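Local coordinates for secreted protein (Streptomyces lividans TK24, PDB 5LXZ), which probably works as a secreted mononuclear copper-radical oxidase of the galactose oxidase family, in which a copper ion and a tyrosine radical together oxidise the substrate, at residues P341-A346 against K382-D387; L349-T354 against G404-Q409; S417-G422 against A438-P443. The protein carries 1 engineered substitution. All coordinates share one frame; numbering follows the deposited sequence.

Contact 1 of 3, residues P341-A346 against K382-D387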
ATOM      1  N   PRO A 341     -11.326  -0.751  19.229  1.00  8.39           N
ATOM      2  CA  PRO A 341     -11.081  -2.096  19.768  1.00  9.01           C
ATOM      3  C   PRO A 341     -11.595  -3.223  18.878  1.00  9.16           C
ATOM      4  O   PRO A 341     -12.297  -2.984  17.860  1.00  9.91           O
ATOM      5  CB  PRO A 341     -11.887  -2.042  21.054  1.00  8.49           C
ATOM      6  CG  PRO A 341     -13.061  -1.218  20.718  1.00  8.88           C
ATOM      7  CD  PRO A 341     -12.509  -0.154  19.810  1.00  8.50           C
ATOM      8  N   GLY A 342     -11.264  -4.444  19.269  1.00  9.23           N
ATOM      9  CA  GLY A 342     -11.888  -5.613  18.714  1.00  8.65           C
ATOM     10  C   GLY A 342     -11.163  -6.358  17.621  1.00  8.69           C
ATOM     11  O   GLY A 342     -11.639  -7.393  17.196  1.00  9.17           O
ATOM     12  N   MET A 343     -10.053  -5.813  17.132  1.00  8.14           N
ATOM     13  CA  MET A 343      -9.312  -6.439  16.055  1.00  8.97           C
ATOM     14  C   MET A 343      -8.754  -7.831  16.439  1.00  8.73           C
ATOM     15  O   MET A 343      -7.872  -7.927  17.284  1.00  9.73           O
ATOM     16  CB  MET A 343      -8.155  -5.544  15.600  1.00  9.76           C
ATOM     17  CG  MET A 343      -7.274  -6.168  14.527  1.00 10.64           C
ATOM     18  SD  MET A 343      -8.012  -6.327  12.904  1.00 10.51           S
ATOM     19  CE  MET A 343      -7.996  -4.584  12.394  1.00  9.52           C
ATOM     20  N   SER A 344      -9.251  -8.861  15.767  1.00  9.19           N
ATOM     21  CA  SER A 344      -8.648 -10.187  15.857  1.00  8.96           C
ATOM     22  C   SER A 344      -7.328 -10.204  15.169  1.00  8.42           C
ATOM     23  O   SER A 344      -7.141  -9.486  14.178  1.00  7.89           O
ATOM     24  CB  SER A 344      -9.527 -11.225  15.253  1.00  9.66           C
ATOM     25  OG  SER A 344     -10.679 -11.384  16.059  1.00 11.66           O
ATOM     26  N   ASP A 345      -6.374 -11.024  15.619  1.00  8.41           N
ATOM     27  CA  ASP A 345      -5.057 -11.118  14.928  1.00  8.66           C
ATOM     28  C   ASP A 345      -4.441  -9.730  14.826  1.00  7.97           C
ATOM     29  O   ASP A 345      -3.941  -9.331  13.776  1.00  7.50           O
ATOM     30  CB  ASP A 345      -5.143 -11.836  13.569  1.00  8.93           C
ATOM     31  CG  ASP A 345      -5.508 -13.301  13.719  1.00  9.32           C
ATOM     32  OD1 ASP A 345      -5.264 -13.818  14.839  1.00 11.22           O
ATOM     33  OD2 ASP A 345      -5.937 -13.895  12.737  1.00 10.27           O
ATOM     34  N   ALA A 346      -4.483  -8.980  15.938  1.00  7.94           N
ATOM     35  CA  ALA A 346      -3.906  -7.644  15.965  1.00  8.11           C
ATOM     36  C   ALA A 346      -2.382  -7.684  15.861  1.00  8.07           C
ATOM     37  O   ALA A 346      -1.741  -6.681  15.534  1.00  8.21           O
ATOM     38  CB  ALA A 346      -4.350  -6.920  17.202  1.00  8.85           C
ATOM     39  N   LYS A 382      -8.169 -14.348   8.904  1.00  8.51           N
ATOM     40  CA  LYS A 382      -9.353 -13.605   9.257  1.00  9.19           C
ATOM     41  C   LYS A 382      -9.609 -12.389   8.403  1.00  8.54           C
ATOM     42  O   LYS A 382      -8.665 -11.731   7.890  1.00  8.26           O
ATOM     43  CB  LYS A 382      -9.333 -13.213  10.732  1.00 10.16           C
ATOM     44  CG  LYS A 382      -9.447 -14.475  11.587  1.00 11.04           C
ATOM     45  CD  LYS A 382      -9.547 -14.197  13.067  1.00 12.73           C
ATOM     46  CE  LYS A 382      -9.997 -15.486  13.787  1.00 13.45           C
ATOM     47  NZ  LYS A 382     -10.512 -15.138  15.122  1.00 16.21           N
ATOM     48  N   THR A 383     -10.890 -12.079   8.310  1.00  8.32           N
ATOM     49  CA  THR A 383     -11.344 -10.747   7.983  1.00  8.25           C
ATOM     50  C   THR A 383     -11.898 -10.097   9.211  1.00  8.20           C
ATOM     51  O   THR A 383     -12.492 -10.755  10.075  1.00  8.23           O
ATOM     52  CB  THR A 383     -12.367 -10.673   6.831  1.00  8.90           C
ATOM     53  OG1 THR A 383     -13.573 -11.304   7.202  1.00  9.12           O
ATOM     54  CG2 THR A 383     -11.796 -11.302   5.598  1.00  9.34           C
ATOM     55  N   ARG A 384     -11.710  -8.787   9.312  1.00  7.20           N
ATOM     56  CA  ARG A 384     -12.186  -8.027  10.472  1.00  7.65           C
ATOM     57  C   ARG A 384     -12.888  -6.804   9.929  1.00  8.19           C
ATOM     58  O   ARG A 384     -12.298  -6.101   9.123  1.00  8.34           O
ATOM     59  CB  ARG A 384     -11.058  -7.676  11.420  1.00  7.31           C
ATOM     60  CG  ARG A 384     -10.161  -8.844  11.830  1.00  7.47           C
ATOM     61  CD  ARG A 384      -9.127  -9.226  10.775  1.00  7.65           C
ATOM     62  NE  ARG A 384      -7.783  -9.381  11.318  1.00  7.53           N
ATOM     63  CZ  ARG A 384      -6.713  -9.503  10.557  1.00  7.89           C
ATOM     64  NH1 ARG A 384      -6.844  -9.629   9.247  1.00  7.66           N
ATOM     65  NH2 ARG A 384      -5.491  -9.482  11.091  1.00  8.45           N
ATOM     66  N   ILE A 385     -14.093  -6.518  10.398  1.00  8.03           N
ATOM     67  CA  ILE A 385     -14.916  -5.473   9.826  1.00  8.33           C
ATOM     68  C   ILE A 385     -15.265  -4.480  10.907  1.00  8.47           C
ATOM     69  O   ILE A 385     -15.736  -4.896  11.978  1.00  9.29           O
ATOM     70  CB  ILE A 385     -16.191  -6.048   9.233  1.00  9.21           C
ATOM     71  CG1 ILE A 385     -15.863  -7.060   8.140  1.00 10.10           C
ATOM     72  CG2 ILE A 385     -17.043  -4.919   8.702  1.00  9.01           C
ATOM     73  CD1 ILE A 385     -17.039  -7.845   7.603  1.00 10.94           C
ATOM     74  N   ALA A 386     -15.007  -3.190  10.656  1.00  8.46           N
ATOM     75  CA  ALA A 386     -15.377  -2.128  11.570  1.00  8.39           C
ATOM     76  C   ALA A 386     -16.403  -1.253  10.911  1.00  9.03           C
ATOM     77  O   ALA A 386     -16.199  -0.809   9.793  1.00  9.26           O
ATOM     78  CB  ALA A 386     -14.196  -1.305  11.988  1.00  8.43           C
ATOM     79  N   ASP A 387     -17.489  -0.970  11.614  1.00  9.99           N
ATOM     80  CA  ASP A 387     -18.546  -0.065  11.177  1.00 10.61           C
ATOM     81  C   ASP A 387     -18.375   1.294  11.845  1.00 11.58           C
ATOM     82  O   ASP A 387     -18.676   1.450  13.055  1.00 12.22           O
ATOM     83  CB  ASP A 387     -19.919  -0.645  11.519  1.00 12.16           C
ATOM     84  CG  ASP A 387     -21.070   0.235  11.029  1.00 13.27           C
ATOM     85  OD1 ASP A 387     -20.884   1.406  10.741  1.00 15.04           O
ATOM     86  OD2 ASP A 387     -22.183  -0.357  10.957  1.00 16.66           O
TER
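The Arg384 guanidinium receives two carbonyl oxygens at its edge, close to its plane. NE donates to Ser344 O over 2.9 Å in a nearly straight bond (171°), and NH2 reaches Asp345 O at 3.1 Å along a more bent path (146°). Both donors stand above the planes of the carbonyls they address. The arginine chain bends at chi2 and chi3 to bring its head there, while Met343, with CG anti to the backbone N (chi1 176°), crosses it at about a right angle and lays SD 3.4 Å from Arg384 NE. Gly369 O takes NH1 and Met348 O a second bond from NH2. This is an interblade contact of a kelch beta-propeller: 341-346 belongs to the loop leaving the outer strand of one blade, and 383-387 is the third strand of the next. An alanine here in place of Arg384 would remove the guanidinium and its bonds to both carbonyls, and would probably loosen the loop against the strand. Lys382 runs extended beyond CG, its CD lying 3.7 Å from Ser344 CB and 3.6 Å from Asp345 OD2. Its NZ forms a salt bridge to Asp397 OD2, while Asp397 OD1 is hydrogen-bonded to Ser344 OG. Asp345 OD2 is hydrogen-bonded to Ser380 OG and stays 5.3 Å from Lys382 NZ.

Contact 2 of 3, residues L349-T354 against G404-Q409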
ATOM      1  N   LEU A 349      -1.130  -7.698  11.412  1.00  6.34           N
ATOM      2  CA  LEU A 349      -1.647  -6.625  10.571  1.00  6.45           C
ATOM      3  C   LEU A 349      -0.662  -6.174   9.510  1.00  6.01           C
ATOM      4  O   LEU A 349      -1.085  -5.530   8.529  1.00  6.29           O
ATOM      5  CB  LEU A 349      -2.022  -5.446  11.453  1.00  6.52           C
ATOM      6  CG  LEU A 349      -3.276  -5.680  12.297  1.00  7.10           C
ATOM      7  CD1 LEU A 349      -3.449  -4.538  13.315  1.00  7.23           C
ATOM      8  CD2 LEU A 349      -4.485  -5.756  11.376  1.00  7.78           C
ATOM      9  N   GLU A 350       0.615  -6.519   9.617  1.00  5.89           N
ATOM     10  CA  GLU A 350       1.532  -6.220   8.530  1.00  6.28           C
ATOM     11  C   GLU A 350       1.163  -7.020   7.308  1.00  6.14           C
ATOM     12  O   GLU A 350       0.907  -8.225   7.390  1.00  5.96           O
ATOM     13  CB  GLU A 350       2.974  -6.550   8.928  1.00  6.80           C
ATOM     14  CG  GLU A 350       3.527  -5.557   9.963  1.00  7.29           C
ATOM     15  CD  GLU A 350       5.035  -5.633  10.194  1.00  8.49           C
ATOM     16  OE1 GLU A 350       5.756  -6.312   9.412  1.00  9.13           O
ATOM     17  OE2 GLU A 350       5.502  -4.976  11.165  1.00  9.46           O
ATOM     18  N   THR A 351       1.130  -6.380   6.139  1.00  5.70           N
ATOM     19  CA  THR A 351       0.836  -7.054   4.864  1.00  6.13           C
ATOM     20  C   THR A 351      -0.636  -7.482   4.722  1.00  5.83           C
ATOM     21  O   THR A 351      -0.962  -8.261   3.828  1.00  5.95           O
ATOM     22  CB  THR A 351       1.842  -8.182   4.511  1.00  6.44           C
ATOM     23  OG1 THR A 351       1.540  -9.416   5.210  1.00  6.81           O
ATOM     24  CG2 THR A 351       3.245  -7.755   4.792  1.00  6.56           C
ATOM     25  N   ALA A 352      -1.521  -6.990   5.580  1.00  5.57           N
ATOM     26  CA  ALA A 352      -2.945  -7.146   5.419  1.00  5.80           C
ATOM     27  C   ALA A 352      -3.480  -6.155   4.393  1.00  5.64           C
ATOM     28  O   ALA A 352      -2.881  -5.087   4.199  1.00  5.95           O
ATOM     29  CB  ALA A 352      -3.629  -6.907   6.737  1.00  5.71           C
ATOM     30  N   ASN A 353      -4.595  -6.470   3.765  1.00  5.57           N
ATOM     31  CA  ASN A 353      -5.256  -5.522   2.904  1.00  6.19           C
ATOM     32  C   ASN A 353      -6.378  -4.864   3.679  1.00  6.45           C
ATOM     33  O   ASN A 353      -6.879  -5.407   4.686  1.00  7.15           O
ATOM     34  CB  ASN A 353      -5.699  -6.193   1.590  1.00  6.68           C
ATOM     35  CG  ASN A 353      -5.660  -5.247   0.421  1.00  6.89           C
ATOM     36  OD1 ASN A 353      -6.080  -4.079   0.567  1.00  7.66           O
ATOM     37  ND2 ASN A 353      -5.137  -5.660  -0.694  1.00  7.07           N
ATOM     38  N   THR A 354      -6.825  -3.703   3.194  1.00  5.94           N
ATOM     39  CA  THR A 354      -7.912  -2.952   3.779  1.00  6.21           C
ATOM     40  C   THR A 354      -8.784  -2.451   2.648  1.00  6.08           C
ATOM     41  O   THR A 354      -8.245  -1.905   1.675  1.00  6.09           O
ATOM     42  CB  THR A 354      -7.421  -1.715   4.530  1.00  6.36           C
ATOM     43  OG1 THR A 354      -6.384  -2.076   5.450  1.00  6.92           O
ATOM     44  CG2 THR A 354      -8.553  -1.057   5.270  1.00  6.72           C
ATOM     45  N   GLY A 404      -4.024 -18.966   6.436  1.00 10.52           N
ATOM     46  CA  GLY A 404      -3.431 -17.691   6.763  1.00  9.81           C
ATOM     47  C   GLY A 404      -2.828 -17.110   5.502  1.00  9.05           C
ATOM     48  O   GLY A 404      -2.148 -17.783   4.745  1.00  9.06           O
ATOM     49  N   THR A 405      -3.063 -15.823   5.302  1.00  8.18           N
ATOM     50  CA  THR A 405      -2.750 -15.175   4.017  1.00  8.23           C
ATOM     51  C   THR A 405      -2.128 -13.806   4.210  1.00  7.20           C
ATOM     52  O   THR A 405      -2.869 -12.881   4.590  1.00  7.51           O
ATOM     53  CB  THR A 405      -4.044 -15.007   3.195  1.00  8.42           C
ATOM     54  OG1 THR A 405      -4.704 -16.284   3.048  1.00  9.57           O
ATOM     55  CG2 THR A 405      -3.753 -14.486   1.810  1.00  9.22           C
ATOM     56  N   ARG A 406      -0.826 -13.674   3.942  1.00  6.59           N
ATOM     57  CA  ARG A 406      -0.194 -12.374   3.737  1.00  6.12           C
ATOM     58  C   ARG A 406      -0.479 -11.868   2.325  1.00  6.20           C
ATOM     59  O   ARG A 406      -0.589 -12.641   1.379  1.00  6.25           O
ATOM     60  CB  ARG A 406       1.322 -12.457   3.867  1.00  6.22           C
ATOM     61  CG  ARG A 406       1.875 -12.720   5.243  1.00  6.55           C
ATOM     62  CD  ARG A 406       3.353 -12.806   5.141  1.00  6.75           C
ATOM     63  NE  ARG A 406       4.027 -12.873   6.423  1.00  6.94           N
ATOM     64  CZ  ARG A 406       4.380 -11.818   7.168  1.00  7.17           C
ATOM     65  NH1 ARG A 406       4.017 -10.570   6.834  1.00  7.13           N
ATOM     66  NH2 ARG A 406       5.082 -11.985   8.268  1.00  6.79           N
ATOM     67  N   TYR A 407      -0.496 -10.541   2.158  1.00  5.83           N
ATOM     68  CA  TYR A 407      -0.529  -9.922   0.837  1.00  5.63           C
ATOM     69  C   TYR A 407      -1.789 -10.173  -0.011  1.00  5.52           C
ATOM     70  O   TYR A 407      -1.688 -10.125  -1.223  1.00  5.74           O
ATOM     71  CB  TYR A 407       0.692 -10.262  -0.039  1.00  5.68           C
ATOM     72  CG  TYR A 407       1.994 -10.419   0.676  1.00  5.70           C
ATOM     73  CD1 TYR A 407       2.737  -9.318   1.117  1.00  6.03           C
ATOM     74  CD2 TYR A 407       2.535 -11.670   0.843  1.00  5.97           C
ATOM     75  CE1 TYR A 407       3.955  -9.482   1.762  1.00  6.12           C
ATOM     76  CE2 TYR A 407       3.746 -11.811   1.496  1.00  5.84           C
ATOM     77  CZ  TYR A 407       4.470 -10.715   1.905  1.00  5.96           C
ATOM     78  OH  TYR A 407       5.704 -10.908   2.541  1.00  6.71           O
ATOM     79  N   PRO A 408      -2.956 -10.464   0.572  1.00  5.70           N
ATOM     80  CA  PRO A 408      -4.089 -10.704  -0.337  1.00  6.13           C
ATOM     81  C   PRO A 408      -4.389  -9.470  -1.145  1.00  6.23           C
ATOM     82  O   PRO A 408      -4.335  -8.321  -0.620  1.00  6.06           O
ATOM     83  CB  PRO A 408      -5.262 -10.992   0.615  1.00  6.11           C
ATOM     84  CG  PRO A 408      -4.881 -10.236   1.853  1.00  5.99           C
ATOM     85  CD  PRO A 408      -3.379 -10.347   1.969  1.00  5.87           C
ATOM     86  N   GLN A 409      -4.659  -9.683  -2.437  1.00  6.41           N
ATOM     87  CA  GLN A 409      -5.192  -8.606  -3.290  1.00  6.84           C
ATOM     88  C   GLN A 409      -6.672  -8.446  -2.997  1.00  7.07           C
ATOM     89  O   GLN A 409      -7.359  -9.426  -2.692  1.00  6.71           O
ATOM     90  CB  GLN A 409      -4.971  -8.929  -4.754  1.00  7.27           C
ATOM     91  CG  GLN A 409      -3.513  -8.958  -5.194  1.00  7.67           C
ATOM     92  CD  GLN A 409      -2.863 -10.340  -5.144  1.00  8.35           C
ATOM     93  OE1 GLN A 409      -3.220 -11.222  -5.932  1.00  9.89           O
ATOM     94  NE2 GLN A 409      -1.922 -10.545  -4.242  1.00  8.20           N
TER
HETATM   95  O   HOH W   1       5.724  -8.487   7.748  1.00 10.44           O
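Thr351 OG1 is held by two hydrogen bonds, one given and one received. It donates to Glu350 O at 2.6 Å and accepts from Arg406 NH1 at 3.2 Å, while lying over one face of the Tyr407 ring, toward its rim. The setting is the inner part of a kelch beta-propeller, where the chain enters the innermost strands of two successive blades: a type II beta turn from Leu349 to Ala352 leads into strand 353-356, and the loop segment 404-409 runs into strand 409-412. Thr351 occupies the third position of the turn with a positive phi (71°), as that position of a type II turn requires, and its side chain points toward 404-409. Its CG2 comes within 3.6 Å of Tyr407 CE1, and its carbonyl oxygen accepts Tyr407 N at 2.9 Å, in the carbonyl plane. Arg406, extended from CG to NE, crosses Thr351 obliquely, and a water bridges its NH1 to Glu350 OE1. NH2 is taken up by Gly372 O and Ser376 O, so the buried guanidinium is tied to several points of the surrounding loops. Glu350 has its own salt bridge to Arg325 and reaches Arg406 through the water. The Tyr407 hydroxyl bonds Arg428 N. Farther along, Asn353 clamps the two entries together, its amide fixed at both ends: OD1 accepts Thr354 N on a lone pair at 2.8 Å, and ND2 donates to Pro408 O at 2.8 Å, almost straight (170°) and in the amide plane.

Contact 3 of 3, residues S417-G422 against A438-P443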
ATOM      1  N   SER A 417     -19.655  -6.633  -4.829  1.00  9.39           N
ATOM      2  CA  SER A 417     -18.729  -7.651  -4.367  1.00  9.28           C
ATOM      3  C   SER A 417     -17.303  -7.113  -4.257  1.00  8.76           C
ATOM      4  O   SER A 417     -16.977  -6.070  -4.812  1.00  8.40           O
ATOM      5  CB  SER A 417     -18.804  -8.900  -5.247  1.00  9.64           C
ATOM      6  OG  SER A 417     -18.240  -8.738  -6.507  1.00 10.99           O
ATOM      7  N   VAL A 418     -16.500  -7.802  -3.469  1.00  7.56           N
ATOM      8  CA  VAL A 418     -15.084  -7.523  -3.347  1.00  7.41           C
ATOM      9  C   VAL A 418     -14.321  -8.781  -3.725  1.00  6.98           C
ATOM     10  O   VAL A 418     -14.494  -9.822  -3.120  1.00  7.60           O
ATOM     11  CB  VAL A 418     -14.692  -7.075  -1.937  1.00  7.61           C
ATOM     12  CG1 VAL A 418     -13.192  -6.740  -1.881  1.00  7.75           C
ATOM     13  CG2 VAL A 418     -15.506  -5.855  -1.528  1.00  7.52           C
ATOM     14  N   LEU A 419     -13.468  -8.698  -4.705  1.00  6.57           N
ATOM     15  CA  LEU A 419     -12.602  -9.791  -5.107  1.00  6.70           C
ATOM     16  C   LEU A 419     -11.390  -9.861  -4.221  1.00  7.01           C
ATOM     17  O   LEU A 419     -10.614  -8.891  -4.199  1.00  7.15           O
ATOM     18  CB  LEU A 419     -12.192  -9.660  -6.568  1.00  6.90           C
ATOM     19  CG  LEU A 419     -11.270 -10.711  -7.153  1.00  7.58           C
ATOM     20  CD1 LEU A 419     -11.898 -12.087  -7.151  1.00  8.32           C
ATOM     21  CD2 LEU A 419     -10.811 -10.296  -8.552  1.00  8.34           C
ATOM     22  N   VAL A 420     -11.201 -10.965  -3.507  1.00  6.50           N
ATOM     23  CA  VAL A 420     -10.093 -11.182  -2.598  1.00  6.93           C
ATOM     24  C   VAL A 420      -9.324 -12.364  -3.132  1.00  6.98           C
ATOM     25  O   VAL A 420      -9.881 -13.478  -3.244  1.00  7.34           O
ATOM     26  CB  VAL A 420     -10.600 -11.437  -1.171  1.00  7.28           C
ATOM     27  CG1 VAL A 420      -9.445 -11.729  -0.246  1.00  7.43           C
ATOM     28  CG2 VAL A 420     -11.419 -10.262  -0.686  1.00  7.51           C
ATOM     29  N   SER A 421      -8.086 -12.149  -3.536  1.00  6.91           N
ATOM     30  CA  SER A 421      -7.339 -13.150  -4.301  1.00  7.33           C
ATOM     31  C   SER A 421      -5.876 -13.184  -3.938  1.00  7.67           C
ATOM     32  O   SER A 421      -5.271 -12.171  -3.608  1.00  8.06           O
ATOM     33  CB  SER A 421      -7.522 -12.858  -5.813  1.00  7.60           C
ATOM     34  OG  SER A 421      -6.971 -13.871  -6.633  1.00  8.28           O
ATOM     35  N   GLY A 422      -5.285 -14.352  -4.113  1.00  7.57           N
ATOM     36  CA  GLY A 422      -3.864 -14.486  -4.002  1.00  7.07           C
ATOM     37  C   GLY A 422      -3.351 -14.317  -2.601  1.00  6.90           C
ATOM     38  O   GLY A 422      -4.064 -14.586  -1.617  1.00  7.22           O
ATOM     39  N   ALA A 438      -9.059 -17.550  -5.150  1.00  8.26           N
ATOM     40  CA  ALA A 438      -9.791 -16.298  -5.234  1.00  8.38           C
ATOM     41  C   ALA A 438     -11.194 -16.468  -4.710  1.00  8.45           C
ATOM     42  O   ALA A 438     -11.811 -17.537  -4.912  1.00  8.65           O
ATOM     43  CB  ALA A 438      -9.836 -15.775  -6.658  1.00  8.69           C
ATOM     44  N   ARG A 439     -11.743 -15.416  -4.131  1.00  7.64           N
ATOM     45  CA  ARG A 439     -13.050 -15.387  -3.570  1.00  8.51           C
ATOM     46  C   ARG A 439     -13.715 -14.069  -3.881  1.00  8.27           C
ATOM     47  O   ARG A 439     -13.053 -13.030  -4.013  1.00  8.12           O
ATOM     48  CB  ARG A 439     -13.011 -15.519  -2.053  1.00  9.02           C
ATOM     49  CG  ARG A 439     -12.523 -16.861  -1.569  1.00  9.59           C
ATOM     50  CD  ARG A 439     -12.108 -16.762  -0.117  1.00  9.80           C
ATOM     51  NE  ARG A 439     -11.790 -18.091   0.411  1.00 10.58           N
ATOM     52  CZ  ARG A 439     -10.683 -18.772   0.144  1.00 10.73           C
ATOM     53  NH1 ARG A 439      -9.698 -18.256  -0.580  1.00 10.08           N
ATOM     54  NH2 ARG A 439     -10.540 -20.031   0.616  1.00 11.51           N
ATOM     55  N   LEU A 440     -15.028 -14.106  -3.959  1.00  8.06           N
ATOM     56  CA  LEU A 440     -15.844 -12.920  -3.890  1.00  8.07           C
ATOM     57  C   LEU A 440     -16.435 -12.773  -2.513  1.00  9.07           C
ATOM     58  O   LEU A 440     -17.097 -13.707  -2.002  1.00  9.24           O
ATOM     59  CB  LEU A 440     -16.951 -12.939  -4.948  1.00  8.95           C
ATOM     60  CG  LEU A 440     -16.537 -12.904  -6.402  1.00  9.16           C
ATOM     61  CD1 LEU A 440     -17.744 -13.162  -7.273  1.00 10.20           C
ATOM     62  CD2 LEU A 440     -15.853 -11.598  -6.801  1.00  9.84           C
ATOM     63  N   TYR A 441     -16.214 -11.631  -1.868  1.00  8.59           N
ATOM     64  CA  TYR A 441     -16.900 -11.278  -0.627  1.00  8.98           C
ATOM     65  C   TYR A 441     -18.179 -10.559  -1.005  1.00  9.44           C
ATOM     66  O   TYR A 441     -18.179  -9.663  -1.851  1.00  9.30           O
ATOM     67  CB  TYR A 441     -16.040 -10.349   0.221  1.00  9.43           C
ATOM     68  CG  TYR A 441     -16.763  -9.867   1.437  1.00  9.43           C
ATOM     69  CD1 TYR A 441     -17.101 -10.751   2.475  1.00 10.11           C
ATOM     70  CD2 TYR A 441     -17.196  -8.559   1.542  1.00  9.81           C
ATOM     71  CE1 TYR A 441     -17.843 -10.307   3.566  1.00 10.17           C
ATOM     72  CE2 TYR A 441     -17.877  -8.110   2.636  1.00 10.08           C
ATOM     73  CZ  TYR A 441     -18.218  -8.990   3.653  1.00 10.73           C
ATOM     74  OH  TYR A 441     -18.937  -8.527   4.724  1.00 11.51           O
ATOM     75  N   HIS A 442     -19.278 -10.962  -0.387  1.00 10.33           N
ATOM     76  CA  HIS A 442     -20.565 -10.384  -0.645  1.00 12.01           C
ATOM     77  C   HIS A 442     -21.000  -9.648   0.621  1.00 12.64           C
ATOM     78  O   HIS A 442     -21.306 -10.300   1.613  1.00 12.45           O
ATOM     79  CB  HIS A 442     -21.534 -11.518  -0.959  1.00 13.13           C
ATOM     80  CG  HIS A 442     -21.231 -12.222  -2.241  1.00 14.27           C
ATOM     81  ND1 HIS A 442     -21.425 -11.626  -3.474  1.00 16.74           N
ATOM     82  CD2 HIS A 442     -20.729 -13.447  -2.486  1.00 15.43           C
ATOM     83  CE1 HIS A 442     -21.067 -12.471  -4.425  1.00 16.68           C
ATOM     84  NE2 HIS A 442     -20.653 -13.587  -3.852  1.00 17.02           N
ATOM     85  N   PRO A 443     -20.971  -8.301   0.630  1.00 14.79           N
ATOM     86  CA  PRO A 443     -21.321  -7.575   1.881  1.00 17.31           C
ATOM     87  C   PRO A 443     -22.755  -7.820   2.362  1.00 19.59           C
ATOM     88  O   PRO A 443     -23.010  -7.797   3.570  1.00 18.98           O
ATOM     89  CB  PRO A 443     -21.110  -6.096   1.530  1.00 17.83           C
ATOM     90  CG  PRO A 443     -20.215  -6.106   0.347  1.00 18.14           C
ATOM     91  CD  PRO A 443     -20.411  -7.401  -0.395  1.00 15.90           C
TER
HETATM   92  O   HOH W   2      -9.163 -15.624  -1.522  1.00 11.47           O
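Ala438 opens the pairing opposite Ser421 in a non-hydrogen-bonded pair, its CB 3.4 Å from Ser421 OG, and Trp15 of strand 14-18 packs on both residues. Arg439 follows in a hydrogen-bonded pair with Val420: Val420 N donates to Arg439 O at 2.8 Å, nearly along the C=O axis, and Arg439 N returns the bond to Val420 O. A water shared with Arg439 NH1 adds a second donor to that oxygen, while NH2 turns to Gln437 OE1. Leu440 joins the face of Leu419, its CD2 4.0 Å from Leu419 CD1. At Tyr441 the ladder resumes, with Tyr441 N bonded to Val418 O at 2.8 Å and Val418 N to Tyr441 O at 3.0 Å. Tyr441 shares a face with Val418, and with CG anti to the backbone N (chi1 175°) its ring leads away from the partner strand, an edge near Val418 CG2 and the hydroxyl bonded to Asn446. His442 brings ND1 within 4.2 Å of Ser417 CB and gives NE2 to Glu449, and Pro443 ends the run. In these two middle strands of a four-stranded kelch blade, main-chain bonds alone can set the register, leaving the apolar Leu419 face to meet Leu472 and Phe474 of the next blade.

How the contacts relate
The three contacts are spread over neighbouring propeller blades. Contacts 1 and 2 have centres about 13 Å apart, reach the same blade, and meet at Leu349, whose CD2 lies 3.8 Å from Met343 CE; along the chain their segments alternate. Contact 2 passes into contact 3 within the following blade, about 13 Å between centres, through a probable hydrogen bond of 2.8 Å from Gln409 N to Ser421 O. Contacts 1 and 3, about 17 Å apart at their centres, touch where Ile385 CD1 packs against Tyr441 OH. Contact 2 comes close to a metal site: the Tyr407 side chain is about 9 Å from a copper ion, probably the one bound by Tyr248, Tyr460, His461 and His548.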